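Local coordinates for protein NS6 protease (Murine norovirus 1, PDB 4ASH) that acts as the trypsin-like cysteine protease of the virus, probably cutting the viral polyprotein into its mature non-structural proteins, at residues 20-23 with 27-30; 83-88 with 154-159; 101-106 with 143-148; 107-112 with 118-123; 160-163 with 168-171. The protein carries 1 engineered substitution. All coordinates share one frame; numbering follows the deposited sequence. Where two conformers were deposited one is given.

Interaction 1 of 5, residues 20-23 with 27-30; sequences FWVS and FITA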
# COMPACT_ATOMS: atom_id res chain seq x y z
N PHE A 20 5.93 -2.10 2.58
CA PHE A 20 6.77 -1.48 1.56
C PHE A 20 7.62 -0.38 2.17
O PHE A 20 7.10 0.50 2.86
CB PHE A 20 5.89 -0.87 0.47
CG PHE A 20 6.65 -0.27 -0.69
CD1 PHE A 20 7.32 -1.08 -1.60
CD2 PHE A 20 6.70 1.11 -0.87
CE1 PHE A 20 8.00 -0.54 -2.66
CE2 PHE A 20 7.39 1.66 -1.93
CZ PHE A 20 8.03 0.85 -2.83
N TRP A 21 8.93 -0.43 1.91
CA TRP A 21 9.81 0.66 2.30
C TRP A 21 9.74 1.83 1.34
O TRP A 21 10.25 1.76 0.22
CB TRP A 21 11.27 0.17 2.39
CG TRP A 21 11.48 -0.78 3.50
CD1 TRP A 21 11.51 -2.15 3.42
CD2 TRP A 21 11.63 -0.46 4.89
NE1 TRP A 21 11.70 -2.69 4.67
CE2 TRP A 21 11.77 -1.68 5.59
CE3 TRP A 21 11.66 0.74 5.61
CZ2 TRP A 21 11.94 -1.73 6.98
CZ3 TRP A 21 11.83 0.68 6.99
CH2 TRP A 21 11.96 -0.54 7.66
N VAL A 22 9.08 2.90 1.77
CA VAL A 22 9.03 4.13 0.99
C VAL A 22 10.41 4.79 0.99
O VAL A 22 10.81 5.42 0.01
CB VAL A 22 7.99 5.10 1.57
CG1 VAL A 22 7.94 6.41 0.75
CG2 VAL A 22 6.62 4.44 1.55
N SER A 23 11.13 4.64 2.09
CA SER A 23 12.48 5.15 2.21
C SER A 23 13.19 4.27 3.20
O SER A 23 12.61 3.33 3.72
CB SER A 23 12.48 6.58 2.75
OG SER A 23 12.07 6.60 4.11
N PHE A 27 8.16 2.84 6.45
CA PHE A 27 7.60 1.55 6.05
C PHE A 27 6.09 1.64 6.15
O PHE A 27 5.55 2.02 7.20
CB PHE A 27 8.14 0.46 6.99
CG PHE A 27 7.71 -0.93 6.63
CD1 PHE A 27 8.31 -1.61 5.58
CD2 PHE A 27 6.71 -1.57 7.35
CE1 PHE A 27 7.93 -2.90 5.26
CE2 PHE A 27 6.32 -2.87 7.02
CZ PHE A 27 6.93 -3.53 5.98
N ILE A 28 5.40 1.32 5.06
CA ILE A 28 3.94 1.39 5.03
C ILE A 28 3.32 0.00 4.84
O ILE A 28 3.93 -0.88 4.22
CB ILE A 28 3.42 2.36 3.94
CG1 ILE A 28 3.76 1.87 2.52
CG2 ILE A 28 3.94 3.78 4.21
CD1 ILE A 28 3.16 2.78 1.40
N THR A 29 2.12 -0.18 5.39
CA THR A 29 1.45 -1.48 5.30
C THR A 29 -0.05 -1.28 5.50
O THR A 29 -0.52 -0.16 5.74
CB THR A 29 2.02 -2.48 6.36
OG1 THR A 29 1.45 -3.79 6.16
CG2 THR A 29 1.68 -2.02 7.76
N ALA A 30 -0.80 -2.37 5.41
CA ALA A 30 -2.22 -2.37 5.73
C ALA A 30 -2.37 -2.58 7.23
O ALA A 30 -1.82 -3.52 7.79
CB ALA A 30 -2.92 -3.48 4.97
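Trp21 and Phe27 meet as an edge-to-face aromatic pair, with the phenyl edge turned toward one face of the indole. Phe27 CD1 does the touching, 3.5 Å from Trp21 CE2, and the five-membered ring lies 4.8 Å from the phenyl ring, centroid to centroid, with the planes at 54°. One bond back along the same side chain, Phe27 CB makes a CH-pi contact over the six-membered ring, 3.9 Å from its centroid, so methylene and ring edge together occupy one face of the indole. Phe27 reaches this place with CG opposite the backbone N (chi1 -176°), which swings its ring back across the neighbouring strand until CE1 comes near Phe20 N.

On the other side of the sheet the side chains of Phe20, Val22 and Ile28 meet through carbon atoms alone. Val22 CG2 rests against the Ile28 branch methyl CG2 at 3.8 Å and is equally near the terminal CD1. Phe20 lends only its CB, 4.0 Å from Ile28 CG1, while its ring leads away from Ile28, toward Val155 and Pro144.

What fixes these positions is a hydrogen-bonded pair of residues: Phe20 N donates to Ile28 O (2.9 Å) and Ile28 N to Phe20 O (2.9 Å). The second bond is the straighter one at hydrogen, at 170°. Further out, Phe14 and Phe42 extend the aromatic cluster round Phe27, and Val155 and Val158 of strand 152-162 back Val22 and Ile28. The arrangement is a short antiparallel beta hairpin in the N-terminal half of a chymotrypsin-like fold, with the face carrying Phe20 and Ile28 turned to strand 152-162 of the second barrel.

Interaction 2 of 5, residues 83-88 with 154-159; sequences VVASVL and VVIGVH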
# COMPACT_ATOMS: atom_id res chain seq x y z
N VAL A 83 -5.29 6.88 -14.02
CA VAL A 83 -3.91 6.43 -14.00
C VAL A 83 -3.86 4.90 -14.02
O VAL A 83 -4.59 4.25 -13.27
CB VAL A 83 -3.17 6.96 -12.76
CG1 VAL A 83 -1.84 6.23 -12.55
CG2 VAL A 83 -2.96 8.47 -12.87
N VAL A 84 -3.03 4.34 -14.89
CA VAL A 84 -2.77 2.90 -14.89
C VAL A 84 -1.60 2.63 -13.97
O VAL A 84 -0.45 2.95 -14.29
CB VAL A 84 -2.47 2.35 -16.29
CG1 VAL A 84 -1.92 0.92 -16.19
CG2 VAL A 84 -3.71 2.40 -17.18
N ALA A 85 -1.90 2.08 -12.80
CA ALA A 85 -0.89 1.82 -11.80
C ALA A 85 -0.52 0.35 -11.82
O ALA A 85 -1.06 -0.43 -12.60
CB ALA A 85 -1.40 2.22 -10.41
N SER A 86 0.41 -0.02 -10.95
CA SER A 86 0.84 -1.41 -10.85
C SER A 86 0.83 -1.84 -9.39
O SER A 86 1.41 -1.15 -8.54
CB SER A 86 2.25 -1.55 -11.43
OG SER A 86 2.74 -2.86 -11.29
N VAL A 87 0.17 -2.96 -9.09
CA VAL A 87 0.23 -3.52 -7.75
C VAL A 87 1.42 -4.47 -7.74
O VAL A 87 1.45 -5.44 -8.50
CB VAL A 87 -1.03 -4.31 -7.37
CG1 VAL A 87 -0.99 -4.62 -5.89
CG2 VAL A 87 -2.29 -3.51 -7.68
N LEU A 88 2.40 -4.18 -6.89
CA LEU A 88 3.59 -5.02 -6.79
C LEU A 88 3.31 -6.15 -5.81
O LEU A 88 3.66 -6.08 -4.63
CB LEU A 88 4.78 -4.20 -6.32
CG LEU A 88 5.10 -2.92 -7.10
CD1 LEU A 88 6.40 -2.29 -6.57
CD2 LEU A 88 5.20 -3.19 -8.58
N VAL A 154 6.31 6.49 -8.19
CA VAL A 154 5.78 6.99 -6.93
C VAL A 154 4.82 5.95 -6.37
O VAL A 154 4.28 5.14 -7.12
CB VAL A 154 5.06 8.35 -7.09
CG1 VAL A 154 5.94 9.32 -7.86
CG2 VAL A 154 3.76 8.17 -7.79
N VAL A 155 4.68 5.91 -5.05
CA VAL A 155 3.78 4.95 -4.44
C VAL A 155 2.52 5.69 -3.98
O VAL A 155 2.60 6.82 -3.49
CB VAL A 155 4.46 4.10 -3.32
CG1 VAL A 155 5.12 4.97 -2.26
CG2 VAL A 155 3.49 3.12 -2.69
N ILE A 156 1.36 5.07 -4.20
CA ILE A 156 0.10 5.77 -3.94
C ILE A 156 -0.77 5.17 -2.84
O ILE A 156 -1.75 5.79 -2.41
CB ILE A 156 -0.73 5.92 -5.22
CG1 ILE A 156 -1.19 4.55 -5.73
CG2 ILE A 156 0.06 6.68 -6.27
CD1 ILE A 156 -2.22 4.66 -6.86
N GLY A 157 -0.41 3.98 -2.38
CA GLY A 157 -1.22 3.31 -1.38
C GLY A 157 -0.82 1.86 -1.25
O GLY A 157 0.12 1.41 -1.90
N VAL A 158 -1.55 1.13 -0.41
CA VAL A 158 -1.29 -0.29 -0.22
C VAL A 158 -2.54 -1.13 -0.45
O VAL A 158 -3.66 -0.70 -0.17
CB VAL A 158 -0.70 -0.59 1.19
CG1 VAL A 158 0.66 0.10 1.38
CG2 VAL A 158 -1.65 -0.19 2.29
N HIS A 159 -2.34 -2.35 -0.93
CA HIS A 159 -3.49 -3.22 -1.21
C HIS A 159 -4.21 -3.60 0.08
O HIS A 159 -3.58 -4.00 1.06
CB HIS A 159 -3.01 -4.49 -1.89
CG HIS A 159 -4.15 -5.37 -2.31
ND1 HIS A 159 -5.09 -4.94 -3.20
CD2 HIS A 159 -4.53 -6.60 -1.90
CE1 HIS A 159 -5.99 -5.90 -3.38
NE2 HIS A 159 -5.68 -6.91 -2.59
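Ile156 reaches toward Ala85 from a strand that is not its direct neighbour in the sheet. Its CB is the branch point. The branch methyl CG2 turns to the Tyr147 ring on the intervening strand, while CG1, set between the backbone N and the carbonyl carbon (chi1 66°), leads inward past Tyr145. With chi2 at 170° the chain is extended, and this carries the terminal CD1 forward to Ala85 CB at 4.4 Å, where Met103 also comes up against it. This is a van der Waals meeting of one methyl with another, at a distance that makes it loose rather than tight.

A second touch lies further along the two strands, where Val87 CG1 stands 4.5 Å from His159 CB. The histidine takes part through its methylene alone; its ring runs on from there, and ND1 is hydrogen-bonded to the Tyr145 hydroxyl, which ought to limit its rotation.

No hydrogen bond joins the two segments. Their CA atoms stay 8.9 Å apart between Ala85 and Ile156, and 7.5 Å apart between Val87 and His159, because strand 144-149 runs between them and bonds to both. Ala85, Val87, Ile156 and His159 all point their side chains inward, whereas Val158 turns the other way, to Ile28. This is the apolar interior of the C-terminal barrel of a chymotrypsin-like protease. In viral 3C-like relatives a histidine held in this manner lines the S1 pocket, a role that would be consistent with His159.

Interaction 3 of 5, residues 101-106 with 143-148; sequences VRMGSQ and CPYVYK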
# COMPACT_ATOMS: atom_id res chain seq x y z
N VAL A 101 -3.51 -2.02 -13.02
CA VAL A 101 -4.79 -1.62 -12.44
C VAL A 101 -5.13 -0.20 -12.85
O VAL A 101 -4.30 0.70 -12.74
CB VAL A 101 -4.76 -1.73 -10.89
CG1 VAL A 101 -3.65 -0.87 -10.30
CG2 VAL A 101 -6.10 -1.34 -10.29
N ARG A 102 -6.35 -0.00 -13.35
CA ARG A 102 -6.82 1.35 -13.63
C ARG A 102 -7.39 1.94 -12.35
O ARG A 102 -8.35 1.40 -11.79
CB ARG A 102 -7.88 1.36 -14.72
CG ARG A 102 -8.33 2.78 -15.04
CD ARG A 102 -9.67 2.80 -15.74
NE ARG A 102 -10.04 4.16 -16.15
CZ ARG A 102 -10.67 5.05 -15.39
NH1 ARG A 102 -11.03 4.75 -14.14
NH2 ARG A 102 -10.95 6.25 -15.88
N MET A 103 -6.78 3.01 -11.86
CA MET A 103 -7.21 3.61 -10.61
C MET A 103 -8.51 4.37 -10.82
O MET A 103 -8.63 5.10 -11.80
CB MET A 103 -6.11 4.52 -10.04
CG MET A 103 -4.81 3.75 -9.75
SD MET A 103 -5.05 2.28 -8.69
CE MET A 103 -5.69 3.05 -7.21
N GLY A 104 -9.46 4.16 -9.92
CA GLY A 104 -10.76 4.81 -9.99
C GLY A 104 -10.88 5.94 -8.99
O GLY A 104 -9.95 6.69 -8.76
N SER A 105 -12.06 6.08 -8.39
CA SER A 105 -12.29 7.21 -7.51
C SER A 105 -11.82 6.95 -6.10
O SER A 105 -11.79 5.80 -5.63
CB SER A 105 -13.79 7.58 -7.47
OG SER A 105 -14.39 7.47 -8.74
N GLN A 106 -11.45 8.03 -5.41
CA GLN A 106 -11.18 7.97 -3.99
C GLN A 106 -12.49 8.10 -3.22
O GLN A 106 -13.38 8.84 -3.63
CB GLN A 106 -10.19 9.07 -3.58
CG GLN A 106 -8.84 8.94 -4.26
CD GLN A 106 -7.85 10.02 -3.85
OE1 GLN A 106 -7.93 10.56 -2.74
NE2 GLN A 106 -6.93 10.36 -4.74
N CYS A 143 0.80 -4.99 -0.06
CA CYS A 143 1.62 -4.75 -1.24
C CYS A 143 1.33 -3.37 -1.83
O CYS A 143 0.17 -2.90 -1.83
CB CYS A 143 1.44 -5.85 -2.28
SG CYS A 143 2.14 -7.45 -1.75
N PRO A 144 2.37 -2.68 -2.31
CA PRO A 144 2.18 -1.29 -2.76
C PRO A 144 1.55 -1.15 -4.15
O PRO A 144 1.73 -1.99 -5.02
CB PRO A 144 3.62 -0.76 -2.79
CG PRO A 144 4.41 -1.98 -3.22
CD PRO A 144 3.77 -3.11 -2.44
N TYR A 145 0.85 -0.03 -4.34
CA TYR A 145 0.40 0.39 -5.65
C TYR A 145 1.33 1.50 -6.09
O TYR A 145 1.51 2.48 -5.35
CB TYR A 145 -1.00 0.99 -5.56
CG TYR A 145 -2.13 -0.02 -5.45
CD1 TYR A 145 -2.12 -1.00 -4.46
CD2 TYR A 145 -3.21 0.03 -6.32
CE1 TYR A 145 -3.16 -1.92 -4.35
CE2 TYR A 145 -4.25 -0.89 -6.23
CZ TYR A 145 -4.23 -1.85 -5.24
OH TYR A 145 -5.26 -2.77 -5.13
N VAL A 146 1.93 1.37 -7.27
CA VAL A 146 2.88 2.36 -7.75
C VAL A 146 2.55 2.78 -9.18
O VAL A 146 1.84 2.08 -9.89
CB VAL A 146 4.35 1.84 -7.70
CG1 VAL A 146 4.73 1.44 -6.28
CG2 VAL A 146 4.54 0.65 -8.65
N TYR A 147 3.06 3.92 -9.61
CA TYR A 147 2.97 4.27 -11.02
C TYR A 147 4.11 5.18 -11.41
O TYR A 147 4.77 5.77 -10.54
CB TYR A 147 1.61 4.90 -11.38
CG TYR A 147 1.43 6.34 -10.97
CD1 TYR A 147 1.21 6.69 -9.64
CD2 TYR A 147 1.46 7.36 -11.92
CE1 TYR A 147 1.02 8.02 -9.27
CE2 TYR A 147 1.27 8.69 -11.55
CZ TYR A 147 1.06 9.01 -10.23
OH TYR A 147 0.88 10.33 -9.86
N LYS A 148 4.39 5.26 -12.70
CA LYS A 148 5.42 6.16 -13.18
C LYS A 148 4.81 7.53 -13.45
O LYS A 148 4.04 7.70 -14.40
CB LYS A 148 6.11 5.61 -14.43
CG LYS A 148 7.33 6.42 -14.85
CD LYS A 148 7.91 5.92 -16.16
CE LYS A 148 8.41 4.49 -16.04
NZ LYS A 148 9.02 4.00 -17.31
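Met103 and Val101 both press on the Tyr145 ring, and both do so at the side of the ring that carries CD2 and CE2. The sulfur contact is the more specific. Met103 SD sits at the ring edge, 3.8 Å from Tyr145 CD2 and 5.0 Å from the ring centroid, in a direction 81° off the ring normal. This is a Met-aromatic contact of the edge type, in which the sulfur looks at the hydrogen-bearing rim and not at the pi cloud. The methionine chain is bent at both later torsions (chi2 -53°, chi3 -62°), folding SD and the methyl back to the ring, so that CE too lies 4.0 Å from Tyr145 CD2.

The purely apolar contact comes from Val101. Its CG1 methyl is equally distant from the two ends of the CD2-CE2 bond, 4.1 Å from Tyr145 CD2 and 4.1 Å from Tyr145 CE2, approaching the ring at a slant.

Polar bonding across the two segments is absent: the contact is one of side chains reaching over a gap, with the CA atoms of Val101 and Tyr145 8.8 Å apart. The polar end of Tyr145 is engaged instead by His159, so the ring is braced at its hydroxyl as well as along one flank.

Strand 84-90 lies between the two segments, hydrogen-bonded to both, and its residues Ala85 and Val87 pack against the same cluster. Strand 152-162 contributes Ile156 on the far side of 144-149, and strand 168-172 adds Val169 and Ala171, so the Tyr145 side chain lies inside the barrel, with side chains of strands 84-90, 96-111, 152-162 and 168-172 around it.

Interaction 4 of 5, residues 107-112 with 118-123; sequences AAIKIG and GQTGML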
# COMPACT_ATOMS: atom_id res chain seq x y z
N ALA A 107 -12.60 7.37 -2.12
CA ALA A 107 -13.80 7.41 -1.29
C ALA A 107 -13.53 6.72 0.04
O ALA A 107 -12.49 6.06 0.21
CB ALA A 107 -14.98 6.76 -2.01
N ALA A 108 -14.45 6.90 0.99
CA ALA A 108 -14.43 6.18 2.25
C ALA A 108 -15.28 4.94 2.03
O ALA A 108 -16.49 5.03 1.81
CB ALA A 108 -14.99 7.03 3.37
N ILE A 109 -14.62 3.79 2.06
CA ILE A 109 -15.23 2.54 1.63
C ILE A 109 -15.44 1.64 2.83
O ILE A 109 -14.53 1.44 3.63
CB ILE A 109 -14.31 1.85 0.61
CG1 ILE A 109 -14.18 2.72 -0.64
CG2 ILE A 109 -14.82 0.46 0.26
CD1 ILE A 109 -12.81 2.65 -1.29
N LYS A 110 -16.63 1.08 2.97
CA LYS A 110 -16.92 0.18 4.07
C LYS A 110 -16.57 -1.25 3.69
O LYS A 110 -17.14 -1.81 2.75
CB LYS A 110 -18.40 0.28 4.45
CG LYS A 110 -18.88 -0.88 5.31
CD LYS A 110 -18.53 -0.69 6.78
CE LYS A 110 -19.58 0.14 7.49
NZ LYS A 110 -19.66 -0.16 8.95
N ILE A 111 -15.62 -1.84 4.42
CA ILE A 111 -15.23 -3.23 4.23
C ILE A 111 -15.47 -3.96 5.54
O ILE A 111 -14.77 -3.71 6.53
CB ILE A 111 -13.73 -3.31 3.91
CG1 ILE A 111 -13.36 -2.40 2.75
CG2 ILE A 111 -13.32 -4.76 3.64
CD1 ILE A 111 -13.95 -2.81 1.44
N GLY A 112 -16.44 -4.87 5.56
CA GLY A 112 -16.82 -5.50 6.80
C GLY A 112 -17.23 -4.45 7.82
O GLY A 112 -18.09 -3.62 7.56
N GLY A 118 -9.58 5.25 0.86
CA GLY A 118 -8.73 4.67 -0.16
C GLY A 118 -9.16 5.01 -1.56
O GLY A 118 -9.93 5.95 -1.78
N GLN A 119 -8.66 4.24 -2.52
CA GLN A 119 -8.97 4.47 -3.91
C GLN A 119 -9.37 3.15 -4.53
O GLN A 119 -8.71 2.13 -4.32
CB GLN A 119 -7.77 5.06 -4.65
CG GLN A 119 -8.15 5.66 -6.00
CD GLN A 119 -7.09 6.60 -6.55
OE1 GLN A 119 -6.07 6.87 -5.90
NE2 GLN A 119 -7.32 7.11 -7.75
N THR A 120 -10.46 3.15 -5.28
CA THR A 120 -10.87 1.94 -5.97
C THR A 120 -9.97 1.72 -7.17
O THR A 120 -9.28 2.64 -7.62
CB THR A 120 -12.33 2.03 -6.46
OG1 THR A 120 -12.43 3.09 -7.41
CG2 THR A 120 -13.26 2.31 -5.30
N GLY A 121 -9.96 0.50 -7.68
CA GLY A 121 -9.18 0.18 -8.86
C GLY A 121 -9.81 -0.97 -9.62
O GLY A 121 -10.53 -1.79 -9.05
N MET A 122 -9.54 -1.02 -10.92
CA MET A 122 -10.03 -2.10 -11.76
C MET A 122 -8.85 -2.87 -12.33
O MET A 122 -8.07 -2.33 -13.11
CB MET A 122 -10.90 -1.53 -12.89
CG MET A 122 -11.43 -2.56 -13.88
SD MET A 122 -12.27 -1.81 -15.30
CE MET A 122 -10.92 -0.94 -16.09
N LEU A 123 -8.71 -4.13 -11.92
CA LEU A 123 -7.64 -4.97 -12.46
C LEU A 123 -7.87 -5.16 -13.96
O LEU A 123 -9.00 -5.40 -14.38
CB LEU A 123 -7.60 -6.32 -11.74
CG LEU A 123 -7.17 -6.32 -10.26
CD1 LEU A 123 -7.22 -7.75 -9.71
CD2 LEU A 123 -5.76 -5.75 -10.09
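Ala107 and Gly118 are joined by two main-chain hydrogen bonds that make them an antiparallel hydrogen-bonded pair. Ala107 N donates to Gly118 O at 3.0 Å, and Gly118 N to Ala107 O at 3.1 Å. The second is close to straight at hydrogen, at 168°. The two acceptors, Ala107 O and Gly118 O, are themselves 3.2 Å apart and are not bonded to each other.

Beyond this pair the segments diverge quickly: the short strand axes make an angle of 78° between their directions, so the packing is confined to a few atoms. Ile109 bridges the widening gap. A chi1 of -64° puts CG1 on the backbone-N side of Ile109, so that its chain leans back over Gly118, and CD1 comes to lie over the main chain there, 4.4 Å from Gly118 C. The same methyl meets Thr120 CG2 at 4.0 Å. Thr120 offers its methyl here, while its OG1 has a weak hydrogen bond to Ser105 O.

Ile170 of strand 168-172 packs on both Ile109 and Thr120, and Gln119, on the other side, bonds to Cys79 and Gly104. The pair belongs to a long, strongly twisted beta hairpin of strands 96-111 and 114-123, whose tip stands out from the C-terminal barrel; in related chymotrypsin-like viral proteases the corresponding hairpin overhangs the peptide-binding groove.

Interaction 5 of 5, residues 160-163 with 168-171; sequences VAAT and TVIA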
# COMPACT_ATOMS: atom_id res chain seq x y z
N VAL A 160 -5.54 -3.52 0.09
CA VAL A 160 -6.25 -3.99 1.28
C VAL A 160 -7.41 -4.96 1.03
O VAL A 160 -7.68 -5.81 1.87
CB VAL A 160 -6.73 -2.83 2.18
CG1 VAL A 160 -5.53 -2.00 2.61
CG2 VAL A 160 -7.78 -1.97 1.45
N ALA A 161 -8.09 -4.81 -0.09
CA ALA A 161 -9.31 -5.60 -0.34
C ALA A 161 -9.61 -5.85 -1.80
O ALA A 161 -9.08 -5.17 -2.69
CB ALA A 161 -10.51 -4.93 0.33
N ALA A 162 -10.45 -6.85 -2.06
CA ALA A 162 -10.88 -7.18 -3.41
C ALA A 162 -12.22 -7.89 -3.35
O ALA A 162 -12.66 -8.35 -2.30
CB ALA A 162 -9.84 -8.06 -4.10
N THR A 163 -12.88 -7.97 -4.50
CA THR A 163 -14.04 -8.84 -4.64
C THR A 163 -13.54 -10.25 -4.94
O THR A 163 -12.47 -10.41 -5.53
CB THR A 163 -14.98 -8.33 -5.75
OG1 THR A 163 -14.26 -8.20 -6.98
CG2 THR A 163 -15.51 -6.97 -5.37
N THR A 168 -12.42 -5.75 -9.15
CA THR A 168 -12.35 -4.58 -8.27
C THR A 168 -11.38 -4.81 -7.12
O THR A 168 -11.45 -5.83 -6.43
CB THR A 168 -13.72 -4.24 -7.69
OG1 THR A 168 -14.64 -3.98 -8.75
CG2 THR A 168 -13.63 -3.00 -6.78
N VAL A 169 -10.47 -3.86 -6.92
CA VAL A 169 -9.54 -3.88 -5.79
C VAL A 169 -9.62 -2.52 -5.08
O VAL A 169 -10.13 -1.55 -5.64
CB VAL A 169 -8.10 -4.15 -6.24
CG1 VAL A 169 -7.95 -5.59 -6.74
CG2 VAL A 169 -7.69 -3.17 -7.34
N ILE A 170 -9.14 -2.48 -3.84
CA ILE A 170 -9.09 -1.24 -3.06
C ILE A 170 -7.69 -1.06 -2.51
O ILE A 170 -7.14 -1.98 -1.90
CB ILE A 170 -10.05 -1.27 -1.84
CG1 ILE A 170 -11.47 -1.67 -2.26
CG2 ILE A 170 -10.01 0.07 -1.07
CD1 ILE A 170 -12.15 -0.69 -3.23
N ALA A 171 -7.12 0.12 -2.73
CA ALA A 171 -5.88 0.51 -2.09
C ALA A 171 -6.22 1.48 -0.98
O ALA A 171 -6.96 2.44 -1.19
CB ALA A 171 -4.95 1.16 -3.09
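Val160 and Ala161 both face Ile170, and the tight end of this contact is built on that doubling. Ile170 O accepts from Val160 N at 3.0 Å and, weakly, from Ala161 N at 3.5 Å, the signature of a classic beta bulge; Val160 has the turned backbone (psi -32°) expected at its first position. In return Ile170 N donates to Ala161 O at 2.9 Å, standing 37° above the carbonyl plane. Val160 CG2 lies close over the bulge, 3.9 Å from Ile170 CG2, and Ala161 CB is set beside Ile170 CG1.

On the opposite face the contact passes from core to surface: Ala162 CB, already at the solvent side, meets CG1 of the buried Val169 at 4.1 Å, with Tyr145 and Leu123 packing beneath Val169. Toward the hairpin turn it relaxes into solvent. A single hydrogen bond, Thr163 N to Thr168 O at 3.2 Å, closes that end, and Thr163 CG2 touches Thr168 CB at 4.0 Å. The Thr163 hydroxyl is hydrogen-bonded to Ser165 O within the turn. Both threonines are exposed.

The chemistry is therefore mainly that of main chain bound to main chain, with apolar side chains, Ile170 foremost, adding the packing. Register is set by backbone bonds, and the bulge inserts one extra residue in strand 152-162, which generally accentuates the twist; main-chain bonding of this kind is consistent with the strand that pairs with substrate at this position in chymotrypsin-like relatives.

Overall arrangement
Reading from the N terminus, interaction 1 closes first, as a short hairpin in the five-stranded N-terminal sheet. Interaction 2 then closes the longest loop, bringing 83-88 to 154-159. Interaction 3 lies wholly within that loop, and interaction 4, a hairpin, lies within the loop of interaction 3. Interaction 5 follows in series, continuing strand 152-162 directly from interaction 2. No loops cross. Interactions 2 to 5 all belong to the second sheet: 2 and 3, with centres about 4 Å apart, share its interior, while strands 114-123 and 168-172 join 4 to 5 by backbone bonds. Ile28 and Ala30 touch Val158 and Val160, tying the two barrels together.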